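PDB 4S3J: cortical-lytic enzyme from Bacillus cereus, which acts as an N-acetylglucosaminidase that degrades partially broken-down cortex peptidoglycan during spore germination, recognising its muramic acid delta-lactam residues. Local coordinates for residues A[28-34]-A[44-48]; A[293-297]-A[381-385]; A[122-126]-A[409-413]; A[69-73]-A[97-102]; A[164-168]-A[427-431]. Numbering follows the deposited sequence.

Interaction 1 (A[28-34]-A[44-48]); sequences IVKDNGL and QALIV
A buried helix-to-strand contact within the first LysM domain joins the C-terminal end of helix 25-31 to strand 45-49, and one asparagine side chain makes both direct hydrogen bonds. Residues 28-31 are helical; Asn-32 is the first to leave helical angles, and Gly-33 follows with positive phi (57/40). Residues 45-48 are extended. Ile-28 lies nearest Val-48 (CA-CA 6.2 Å) and Asn-32 nearest Leu-46 (CA-CA 6.3 Å). Asn-32, with chi1 m, places its amide against the strand edge: Ile-47 N donates to Asn-32 OD1 at 2.8 Å, and Asn-32 ND2 donates to Ile-47 O at 2.9 Å. The same ND2 reaches back to Ile-28 O at 2.9 Å, tying the last helical turn to the strand. The helix ends in a Schellman motif, with Gly-33 as C-prime, Leu-34 N bonded to Val-29 O at 3.0 Å and Gly-33 N to Lys-30 O at 3.3 Å. This belongs to the beta-alpha-alpha-beta LysM fold, in which two helices pack on a two-stranded antiparallel sheet, here strands 3-7 and 45-49. A water lies 2.8 Å from Asp-31 OD2 and 2.9 Å from Ile-47 O. On the side of helix 14-21, beside Val-14 and Leu-17, Leu-46 CD1 lies 4.3 Å from Ile-28 CG2. Leu-46 CD2 lies 4.4 Å from Leu-34 CD2. Ile-47 CD1 touches Asp-31 O at 3.7 Å and also packs on helix 415-424 of the catalytic domain.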
# COMPACT_ATOMS: atom_id res chain seq x y z
N ILE A 28 24.42 -1.92 -2.48
CA ILE A 28 23.49 -2.83 -1.81
C ILE A 28 22.99 -2.24 -0.49
O ILE A 28 21.79 -2.30 -0.17
CB ILE A 28 24.14 -4.18 -1.57
CG1 ILE A 28 24.46 -4.84 -2.93
CG2 ILE A 28 23.23 -5.10 -0.73
CD1 ILE A 28 25.19 -6.17 -2.84
N VAL A 29 23.90 -1.65 0.28
CA VAL A 29 23.52 -1.05 1.55
C VAL A 29 22.53 0.11 1.30
O VAL A 29 21.51 0.19 1.97
CB VAL A 29 24.77 -0.53 2.32
CG1 VAL A 29 24.37 0.36 3.47
CG2 VAL A 29 25.62 -1.71 2.83
N LYS A 30 22.83 0.97 0.34
CA LYS A 30 21.99 2.14 0.10
C LYS A 30 20.61 1.74 -0.41
O LYS A 30 19.60 2.22 0.11
CB LYS A 30 22.64 3.10 -0.91
CG LYS A 30 21.83 4.40 -1.12
CD LYS A 30 22.30 5.24 -2.30
CE LYS A 30 23.53 6.07 -1.95
NZ LYS A 30 23.20 7.22 -1.05
N ASP A 31 20.57 0.88 -1.42
CA ASP A 31 19.31 0.49 -2.04
C ASP A 31 18.36 -0.22 -1.10
O ASP A 31 17.15 -0.21 -1.30
CB ASP A 31 19.55 -0.40 -3.26
CG ASP A 31 20.23 0.32 -4.40
OD1 ASP A 31 20.25 1.57 -4.40
OD2 ASP A 31 20.70 -0.37 -5.33
N ASN A 32 18.91 -0.87 -0.08
CA ASN A 32 18.10 -1.66 0.83
C ASN A 32 17.98 -1.06 2.22
O ASN A 32 17.47 -1.73 3.14
CB ASN A 32 18.69 -3.07 0.90
CG ASN A 32 18.54 -3.80 -0.41
OD1 ASN A 32 17.48 -4.33 -0.72
ND2 ASN A 32 19.61 -3.84 -1.20
N GLY A 33 18.49 0.16 2.38
CA GLY A 33 18.39 0.86 3.65
C GLY A 33 19.01 0.07 4.79
O GLY A 33 18.48 0.02 5.90
N LEU A 34 20.13 -0.57 4.51
CA LEU A 34 20.77 -1.36 5.53
C LEU A 34 21.63 -0.53 6.46
O LEU A 34 22.15 0.52 6.08
CB LEU A 34 21.67 -2.43 4.90
CG LEU A 34 21.00 -3.35 3.88
CD1 LEU A 34 22.04 -4.30 3.27
CD2 LEU A 34 19.89 -4.14 4.52
N GLN A 44 15.92 -13.00 3.83
CA GLN A 44 15.73 -11.57 3.59
C GLN A 44 15.74 -11.31 2.09
O GLN A 44 16.50 -11.92 1.34
CB GLN A 44 16.86 -10.78 4.30
CG GLN A 44 16.86 -9.32 4.17
CD GLN A 44 17.98 -8.64 4.95
OE1 GLN A 44 18.86 -9.27 5.59
NE2 GLN A 44 17.94 -7.35 4.92
N ALA A 45 14.86 -10.42 1.63
CA ALA A 45 14.80 -10.07 0.22
C ALA A 45 15.47 -8.73 -0.04
O ALA A 45 15.05 -7.71 0.52
CB ALA A 45 13.34 -9.99 -0.24
N LEU A 46 16.48 -8.75 -0.90
CA LEU A 46 17.24 -7.56 -1.24
C LEU A 46 16.99 -7.21 -2.70
O LEU A 46 16.67 -8.10 -3.51
CB LEU A 46 18.74 -7.75 -1.04
CG LEU A 46 19.18 -8.10 0.38
CD1 LEU A 46 20.67 -8.41 0.38
CD2 LEU A 46 18.83 -7.03 1.39
N ILE A 47 17.17 -5.93 -3.04
CA ILE A 47 17.28 -5.58 -4.44
C ILE A 47 18.78 -5.37 -4.75
O ILE A 47 19.55 -4.78 -3.95
CB ILE A 47 16.39 -4.36 -4.79
CG1 ILE A 47 16.66 -3.16 -3.89
CG2 ILE A 47 14.93 -4.77 -4.67
CD1 ILE A 47 15.90 -1.90 -4.35
N VAL A 48 19.20 -5.95 -5.89
CA VAL A 48 20.60 -5.97 -6.33
C VAL A 48 20.71 -5.69 -7.82
O VAL A 48 19.88 -6.14 -8.60
CB VAL A 48 21.26 -7.34 -6.04
CG1 VAL A 48 22.71 -7.41 -6.58
CG2 VAL A 48 21.24 -7.65 -4.55
O HOH W 1 21.60 -2.89 -4.56

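Interaction 2 (A[293-297]-A[381-385]); sequences PMAIS and EVWFE
Packing of one indole face on loop backbone dominates. Loop 293-297 and strand end 381-385 run in nearly the same direction, 14° apart, with Ala-295 nearest Trp-383 (CA-CA 5.5 Å) and Pro-293 nearest Glu-381 (CA-CA 6.6 Å). The indole of Trp-383 (chi1 m, chi2 84°) sets Met-294 C 3.5 Å from its CG and Ala-295 N 3.6 Å from its CD2. Apolar contacts add Ala-295 CB to Trp-383 CE3 and Ile-296 CD1 to Trp-383 CB, both 3.9 Å. Within the strand, Trp-383 NE1 donates to Glu-381 OE2 at 2.9 Å. No direct hydrogen bond crosses; water bridges Ile-296 N (3.1 Å) to Phe-384 O (3.1 Å), and another joins Ser-297 N (3.0 Å) to Glu-385 OE2 (2.7 Å). Asn-323 bonds both Ser-297 OG and Glu-385 OE2. The contact fastens the loop after barrel strand 278-281 onto strand 379-383, in antiparallel strands between barrel strand 318-330 and helix 387-400 consistent with the insertion of many family 18 enzymes; strands 318-330 and 367-373 flank strand 379-383, and His-369 stacks on Trp-383.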
# COMPACT_ATOMS: atom_id res chain seq x y z
N PRO A 293 -2.30 -14.77 14.33
CA PRO A 293 -1.28 -14.49 13.31
C PRO A 293 -1.58 -15.13 11.96
O PRO A 293 -1.95 -16.32 11.86
CB PRO A 293 -0.00 -15.06 13.92
CG PRO A 293 -0.47 -16.07 14.94
CD PRO A 293 -1.76 -15.55 15.46
N MET A 294 -1.40 -14.33 10.91
CA MET A 294 -1.54 -14.77 9.53
C MET A 294 -1.18 -13.58 8.62
O MET A 294 -1.04 -12.45 9.09
CB MET A 294 -2.96 -15.25 9.22
CG MET A 294 -3.97 -14.17 9.34
SD MET A 294 -5.67 -14.78 9.06
CE MET A 294 -5.85 -15.90 10.44
N ALA A 295 -1.03 -13.85 7.32
CA ALA A 295 -0.69 -12.78 6.38
C ALA A 295 -1.70 -11.62 6.46
O ALA A 295 -2.90 -11.85 6.52
CB ALA A 295 -0.64 -13.30 4.98
N ILE A 296 -1.19 -10.39 6.40
CA ILE A 296 -2.04 -9.21 6.52
C ILE A 296 -2.89 -9.01 5.25
O ILE A 296 -4.07 -8.63 5.35
CB ILE A 296 -1.20 -7.92 6.81
CG1 ILE A 296 -0.67 -7.89 8.26
CG2 ILE A 296 -2.03 -6.65 6.65
CD1 ILE A 296 0.33 -8.88 8.57
N SER A 297 -2.31 -9.23 4.08
CA SER A 297 -3.02 -9.03 2.82
C SER A 297 -2.73 -10.17 1.82
O SER A 297 -2.06 -9.97 0.79
CB SER A 297 -2.65 -7.67 2.23
OG SER A 297 -1.25 -7.52 2.09
N GLU A 381 5.19 -14.86 16.53
CA GLU A 381 5.04 -15.10 15.10
C GLU A 381 4.88 -13.77 14.40
O GLU A 381 4.07 -12.93 14.83
CB GLU A 381 3.83 -16.00 14.81
CG GLU A 381 3.69 -16.40 13.37
CD GLU A 381 2.77 -17.57 13.18
OE1 GLU A 381 2.86 -18.55 13.95
OE2 GLU A 381 1.95 -17.51 12.26
N VAL A 382 5.64 -13.57 13.34
CA VAL A 382 5.65 -12.33 12.59
C VAL A 382 5.26 -12.56 11.14
O VAL A 382 5.82 -13.44 10.49
CB VAL A 382 7.04 -11.68 12.63
CG1 VAL A 382 7.04 -10.38 11.85
CG2 VAL A 382 7.51 -11.46 14.06
N TRP A 383 4.30 -11.78 10.64
CA TRP A 383 3.96 -11.72 9.21
C TRP A 383 4.19 -10.28 8.77
O TRP A 383 3.86 -9.37 9.51
CB TRP A 383 2.51 -12.15 8.96
CG TRP A 383 2.31 -13.61 9.15
CD1 TRP A 383 2.08 -14.26 10.33
CD2 TRP A 383 2.34 -14.62 8.14
NE1 TRP A 383 1.96 -15.62 10.11
CE2 TRP A 383 2.11 -15.86 8.77
CE3 TRP A 383 2.54 -14.59 6.75
CZ2 TRP A 383 2.11 -17.07 8.07
CZ3 TRP A 383 2.50 -15.78 6.05
CH2 TRP A 383 2.29 -17.00 6.71
N PHE A 384 4.81 -10.08 7.60
CA PHE A 384 5.14 -8.72 7.20
C PHE A 384 5.18 -8.58 5.68
O PHE A 384 4.63 -9.44 4.98
CB PHE A 384 6.45 -8.26 7.90
CG PHE A 384 7.70 -8.94 7.46
CD1 PHE A 384 7.99 -10.26 7.83
CD2 PHE A 384 8.63 -8.24 6.72
CE1 PHE A 384 9.19 -10.87 7.39
CE2 PHE A 384 9.81 -8.85 6.27
CZ PHE A 384 10.10 -10.15 6.64
N GLU A 385 5.75 -7.48 5.18
CA GLU A 385 5.82 -7.21 3.75
C GLU A 385 7.27 -7.08 3.34
O GLU A 385 8.06 -6.46 4.06
CB GLU A 385 5.08 -5.93 3.41
CG GLU A 385 3.59 -5.90 3.76
CD GLU A 385 2.76 -6.81 2.86
OE1 GLU A 385 3.14 -6.99 1.67
OE2 GLU A 385 1.76 -7.36 3.34
O HOH W 2 1.87 -10.52 5.73
O HOH W 3 0.54 -9.74 3.44
O HOH W 4 1.43 -8.12 0.00

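Interaction 3 (A[122-126]-A[409-413]); sequences LVNAT and KIGLP
Ile-410 is the centre of this contact, burying 76 Å² against helix 120-129. Its backbone is extended (-61/139) and its side chain, chi1 m and chi2 t, points toward the helix, where CG2 lies 3.8 Å from Ala-125 CB, 3.7 Å from Thr-126 OG1 and 4.3 Å from Leu-122 CD1. Leu-122, in the t, p rotamer, sends CD1 to within 3.6 Å of Ile-410 O and 3.7 Å of Gly-411 CA. In register, Leu-122 faces Gly-411 (CA-CA 5.7 Å) and Thr-126 faces Ile-410 (CA-CA 6.4 Å). The segments join the first helix of the family 18 TIM barrel to the loop that follows strand 404-408, the barrel's last strand, which pairs in parallel with strand 104-111 to close the cylinder. Lys-409 opens this loop after a cis peptide bond. Thr-126 turns its hydroxyl back along its own helix, OG1 donating to Leu-122 O at 2.9 Å. The backbone angles of Gly-411 (110/13) would jam a CB against the carbonyl of Ile-410; separately, a CB would stand 2.7 Å from Leu-122 CD1.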
# COMPACT_ATOMS: atom_id res chain seq x y z
N LEU A 122 8.79 11.72 11.08
CA LEU A 122 7.64 11.49 10.22
C LEU A 122 7.57 12.52 9.09
O LEU A 122 7.23 12.19 7.93
CB LEU A 122 6.39 11.53 11.08
CG LEU A 122 5.15 10.81 10.58
CD1 LEU A 122 5.43 9.37 10.17
CD2 LEU A 122 4.08 10.85 11.68
N VAL A 123 7.90 13.77 9.39
CA VAL A 123 7.99 14.77 8.34
C VAL A 123 9.12 14.40 7.36
O VAL A 123 8.97 14.53 6.15
CB VAL A 123 8.19 16.18 8.93
CG1 VAL A 123 8.32 17.20 7.82
CG2 VAL A 123 7.03 16.53 9.83
N ASN A 124 10.23 13.89 7.88
CA ASN A 124 11.31 13.49 6.98
C ASN A 124 10.92 12.31 6.09
O ASN A 124 11.25 12.27 4.91
CB ASN A 124 12.57 13.12 7.78
CG ASN A 124 13.32 14.33 8.28
OD1 ASN A 124 13.20 15.42 7.73
ND2 ASN A 124 14.16 14.13 9.29
N ALA A 125 10.19 11.34 6.65
CA ALA A 125 9.72 10.22 5.85
C ALA A 125 8.77 10.71 4.76
O ALA A 125 8.83 10.23 3.63
CB ALA A 125 9.02 9.21 6.72
N THR A 126 7.92 11.68 5.08
CA THR A 126 6.99 12.21 4.10
C THR A 126 7.75 12.85 2.94
O THR A 126 7.41 12.65 1.77
CB THR A 126 6.04 13.25 4.74
OG1 THR A 126 5.32 12.65 5.82
CG2 THR A 126 5.04 13.79 3.72
N LYS A 409 1.12 2.95 5.89
CA LYS A 409 1.13 4.41 5.90
C LYS A 409 2.59 4.86 5.98
O LYS A 409 3.48 4.05 6.24
CB LYS A 409 0.35 4.98 7.10
CG LYS A 409 0.87 4.50 8.46
CD LYS A 409 0.18 5.25 9.63
CE LYS A 409 0.59 4.67 10.97
NZ LYS A 409 0.07 5.47 12.12
N ILE A 410 2.82 6.15 5.76
CA ILE A 410 4.14 6.75 5.90
C ILE A 410 4.65 6.57 7.33
O ILE A 410 3.88 6.67 8.28
CB ILE A 410 4.07 8.25 5.49
CG1 ILE A 410 3.76 8.36 4.00
CG2 ILE A 410 5.38 8.99 5.84
CD1 ILE A 410 3.36 9.76 3.55
N GLY A 411 5.94 6.27 7.47
CA GLY A 411 6.56 6.12 8.78
C GLY A 411 6.94 4.69 9.12
O GLY A 411 7.24 4.38 10.29
N LEU A 412 6.91 3.83 8.10
CA LEU A 412 7.23 2.41 8.21
C LEU A 412 8.29 2.04 7.17
O LEU A 412 7.95 1.68 6.03
CB LEU A 412 5.96 1.59 8.00
CG LEU A 412 4.91 1.73 9.11
CD1 LEU A 412 3.52 1.43 8.58
CD2 LEU A 412 5.25 0.76 10.25
N PRO A 413 9.58 2.21 7.52
CA PRO A 413 10.68 2.05 6.56
C PRO A 413 10.60 0.74 5.77
O PRO A 413 10.42 -0.35 6.34
CB PRO A 413 11.92 2.08 7.43
CG PRO A 413 11.53 2.92 8.62
CD PRO A 413 10.05 2.68 8.83

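Interaction 4 (A[69-73]-A[97-102]); sequences TYNVP and VPKGTK
Val-97 begins the second segment, which has no regular structure and passes the end of helix 63-70. Its CA-CB bond points toward the helix end and, with chi1 t, Val-97 CG1 lies 3.7 Å from Tyr-70 CB and 4.4 Å from Val-72 CG1. The Tyr-70 hydroxyl is bonded instead to Ile-3 O. Pro-98 contributes its carbonyl, whose O approaches Val-72 CG1 to 3.1 Å, with Val-72 at chi1 m. The CA atoms of Gly-100 and Val-72 are the nearest pair, 4.5 Å apart. Two carbonyls crowd Gly-100: Tyr-70 O at 3.4 Å from Gly-100 CA, in a CA-H...O contact, and Asn-71 O at 3.2 Å from the same CA. A CB would clash with both oxygens, so only a glycine fits. A water links Gly-100 N (3.1 Å) to Tyr-70 O (2.9 Å). Next, Thr-101 N donates to Asn-71 O at 3.0 Å, the one direct hydrogen bond across. Lys-102 CG finally lies 3.8 Å from Asn-71 ND2. The lysine amine reaches Val-422 O. Asn-71, which bonds Lys-398 and Asn-424 O, has positive phi (55/41) and ends its helix in a Schellman motif; Pro-73 is the N-cap of helix 74-80. This is the turn between the two helices of the beta-alpha-alpha-beta LysM fold, the second in the chain, here braced by the linker leading into strand 104-111 of the TIM barrel.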
# COMPACT_ATOMS: atom_id res chain seq x y z
N THR A 69 6.88 -9.24 -14.25
CA THR A 69 7.70 -8.33 -13.50
C THR A 69 8.38 -7.31 -14.40
O THR A 69 8.34 -6.11 -14.11
CB THR A 69 8.78 -9.10 -12.69
OG1 THR A 69 8.15 -9.88 -11.67
CG2 THR A 69 9.80 -8.14 -12.04
N TYR A 70 8.98 -7.76 -15.50
CA TYR A 70 9.78 -6.87 -16.34
C TYR A 70 9.04 -6.29 -17.54
O TYR A 70 9.65 -5.67 -18.39
CB TYR A 70 11.06 -7.59 -16.77
CG TYR A 70 11.99 -7.73 -15.58
CD1 TYR A 70 12.69 -6.63 -15.12
CD2 TYR A 70 12.14 -8.93 -14.91
CE1 TYR A 70 13.51 -6.71 -13.98
CE2 TYR A 70 12.98 -9.03 -13.78
CZ TYR A 70 13.66 -7.91 -13.33
OH TYR A 70 14.49 -8.00 -12.22
N ASN A 71 7.72 -6.41 -17.54
CA ASN A 71 6.87 -5.79 -18.57
C ASN A 71 7.26 -6.18 -19.99
O ASN A 71 7.20 -5.36 -20.92
CB ASN A 71 6.95 -4.28 -18.45
CG ASN A 71 6.63 -3.78 -17.04
OD1 ASN A 71 5.65 -4.20 -16.43
ND2 ASN A 71 7.48 -2.91 -16.51
N VAL A 72 7.58 -7.46 -20.17
CA VAL A 72 7.98 -8.04 -21.46
C VAL A 72 7.02 -9.15 -21.86
O VAL A 72 6.64 -9.97 -21.04
CB VAL A 72 9.42 -8.60 -21.40
CG1 VAL A 72 10.41 -7.50 -21.08
CG2 VAL A 72 9.54 -9.68 -20.39
N PRO A 73 6.57 -9.17 -23.12
CA PRO A 73 5.68 -10.29 -23.47
C PRO A 73 6.31 -11.66 -23.22
O PRO A 73 7.50 -11.85 -23.48
CB PRO A 73 5.43 -10.09 -24.97
CG PRO A 73 5.75 -8.66 -25.25
CD PRO A 73 6.79 -8.24 -24.25
N VAL A 97 16.82 -10.79 -20.48
CA VAL A 97 15.51 -10.13 -20.34
C VAL A 97 15.45 -8.88 -21.23
O VAL A 97 16.17 -7.91 -20.97
CB VAL A 97 15.21 -9.75 -18.88
CG1 VAL A 97 13.80 -9.15 -18.75
CG2 VAL A 97 15.30 -10.94 -17.97
N PRO A 98 14.64 -8.91 -22.30
CA PRO A 98 14.57 -7.71 -23.14
C PRO A 98 14.00 -6.52 -22.39
O PRO A 98 13.37 -6.73 -21.35
CB PRO A 98 13.62 -8.12 -24.27
CG PRO A 98 13.64 -9.62 -24.28
CD PRO A 98 13.87 -10.03 -22.86
N LYS A 99 14.29 -5.31 -22.86
CA LYS A 99 13.73 -4.09 -22.30
C LYS A 99 12.20 -4.18 -22.43
O LYS A 99 11.68 -4.48 -23.51
CB LYS A 99 14.29 -2.85 -23.02
CG LYS A 99 13.78 -1.52 -22.49
CD LYS A 99 14.28 -0.30 -23.29
CE LYS A 99 13.74 1.01 -22.70
NZ LYS A 99 14.25 2.25 -23.35
N GLY A 100 11.48 -3.91 -21.34
CA GLY A 100 10.03 -4.00 -21.37
C GLY A 100 9.43 -2.63 -21.55
O GLY A 100 10.17 -1.66 -21.68
N THR A 101 8.10 -2.54 -21.60
CA THR A 101 7.44 -1.23 -21.65
C THR A 101 6.58 -1.03 -20.40
O THR A 101 5.59 -1.73 -20.19
CB THR A 101 6.59 -1.08 -22.91
OG1 THR A 101 5.51 -2.02 -22.86
CG2 THR A 101 7.43 -1.35 -24.15
N LYS A 102 6.91 0.02 -19.66
CA LYS A 102 6.23 0.36 -18.40
C LYS A 102 4.90 1.01 -18.64
O LYS A 102 4.77 1.83 -19.54
CB LYS A 102 7.09 1.32 -17.58
CG LYS A 102 8.35 0.75 -17.04
CD LYS A 102 9.32 1.83 -16.58
CE LYS A 102 8.88 2.62 -15.41
NZ LYS A 102 10.03 3.46 -14.93
O HOH W 5 12.20 -4.37 -18.39

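Interaction 5 (A[164-168]-A[427-431]); sequences QGQTI and ITKKG
Gly-165 follows the end of helix 155-164 and offers its carbonyl: Lys-429 NZ donates to Gly-165 O at 2.9 Å, the lysine side chain folding back through chi1 m and chi2 m. Gln-166 has positive phi (61/21) and is the C-prime residue of the Schellman motif that ends the helix. Gln-166 CA and Gly-431 CA lie 3.7 Å apart. The Gln-166 carbonyl is the hub: Gly-431 N donates to Gln-166 O at 3.0 Å, while a water 2.7 Å from this oxygen accepts from Lys-430 N at 2.8 Å. A CB on Gly-431 would clash with Gln-166 CA. Thr-167 OG1 stands 2.8 Å from Lys-429 NZ; both are bonded to Leu-133 O, and Thr-167 OG1 also to Asn-130 OD1. Ile-168, opening barrel strand 168-177, rests its CG1 4.2 Å from Lys-430 CB, whose amine forms a salt bridge with Glu-106. The C-terminal tail is therefore held at the loop between helix 155-164 and strand 168-177 chiefly by polar bonds to the carbonyls of Gly-165 and Gln-166, with little apolar packing.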
# COMPACT_ATOMS: atom_id res chain seq x y z
N GLN A 164 4.98 21.18 -3.70
CA GLN A 164 6.33 21.44 -4.20
C GLN A 164 6.92 20.26 -4.97
O GLN A 164 7.89 20.42 -5.70
CB GLN A 164 7.26 21.83 -3.05
CG GLN A 164 6.95 23.21 -2.44
CD GLN A 164 6.82 24.31 -3.47
OE1 GLN A 164 5.88 25.11 -3.43
NE2 GLN A 164 7.76 24.37 -4.40
N GLY A 165 6.35 19.07 -4.78
CA GLY A 165 6.81 17.87 -5.46
C GLY A 165 5.85 17.39 -6.54
O GLY A 165 5.93 16.23 -6.98
N GLN A 166 4.94 18.27 -6.94
CA GLN A 166 3.91 17.99 -7.94
C GLN A 166 2.98 16.85 -7.53
O GLN A 166 2.30 16.24 -8.36
CB GLN A 166 4.57 17.68 -9.29
CG GLN A 166 5.27 18.89 -9.89
CD GLN A 166 6.64 19.14 -9.28
OE1 GLN A 166 6.91 20.22 -8.77
NE2 GLN A 166 7.52 18.14 -9.35
N THR A 167 2.93 16.60 -6.22
CA THR A 167 1.98 15.67 -5.63
C THR A 167 0.71 16.44 -5.29
O THR A 167 0.79 17.57 -4.82
CB THR A 167 2.58 15.00 -4.37
OG1 THR A 167 3.81 14.37 -4.72
CG2 THR A 167 1.63 13.98 -3.77
N ILE A 168 -0.44 15.83 -5.53
CA ILE A 168 -1.73 16.41 -5.15
C ILE A 168 -2.02 16.09 -3.70
O ILE A 168 -2.17 14.92 -3.37
CB ILE A 168 -2.91 15.85 -5.97
CG1 ILE A 168 -2.68 15.97 -7.47
CG2 ILE A 168 -4.24 16.46 -5.49
CD1 ILE A 168 -2.59 17.35 -7.96
N ILE A 427 5.32 6.63 -12.70
CA ILE A 427 4.44 7.19 -11.67
C ILE A 427 3.86 8.50 -12.17
O ILE A 427 4.58 9.45 -12.47
CB ILE A 427 5.20 7.40 -10.34
CG1 ILE A 427 5.73 6.04 -9.84
CG2 ILE A 427 4.33 8.09 -9.31
CD1 ILE A 427 6.67 6.15 -8.71
N THR A 428 2.53 8.55 -12.25
CA THR A 428 1.83 9.72 -12.73
C THR A 428 1.98 10.89 -11.76
O THR A 428 1.76 10.74 -10.56
CB THR A 428 0.35 9.40 -12.91
OG1 THR A 428 0.21 8.40 -13.92
CG2 THR A 428 -0.46 10.64 -13.31
N LYS A 429 2.37 12.04 -12.29
CA LYS A 429 2.40 13.28 -11.53
C LYS A 429 1.45 14.26 -12.21
O LYS A 429 1.56 14.51 -13.41
CB LYS A 429 3.81 13.87 -11.45
CG LYS A 429 4.79 13.04 -10.63
CD LYS A 429 4.44 13.10 -9.15
CE LYS A 429 5.66 13.31 -8.29
NZ LYS A 429 5.32 13.44 -6.86
N LYS A 430 0.52 14.81 -11.44
CA LYS A 430 -0.50 15.69 -11.99
C LYS A 430 -0.28 17.13 -11.56
O LYS A 430 -0.94 18.03 -12.08
CB LYS A 430 -1.89 15.23 -11.57
CG LYS A 430 -2.20 13.85 -12.08
CD LYS A 430 -3.69 13.60 -12.14
CE LYS A 430 -4.14 12.52 -11.21
NZ LYS A 430 -5.42 11.95 -11.73
N GLY A 431 0.60 17.34 -10.58
CA GLY A 431 0.96 18.67 -10.12
C GLY A 431 1.66 19.54 -11.15
O GLY A 431 1.40 19.47 -12.35
O HOH W 6 0.43 14.27 -8.70

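Overall arrangement
Interaction 1 is the most buried of the five and lies in the first LysM domain; interaction 4 belongs to the second and is more open. Like interaction 5, each involves a helix ended by a Schellman motif, but an asparagine side chain makes the direct bonds in interaction 1, a backbone carbonyl in interaction 4. Interactions 2, 3 and 5, all partly buried, join parts of the TIM-barrel domain. Interaction 2 is nested in sequence inside the loops closed by both others, yet lies across the chain's centre from interaction 5. Aromatic packing with bridging waters distinguishes interaction 2, van der Waals packing without a hydrogen bond across interaction 3, and polar bonding interaction 5.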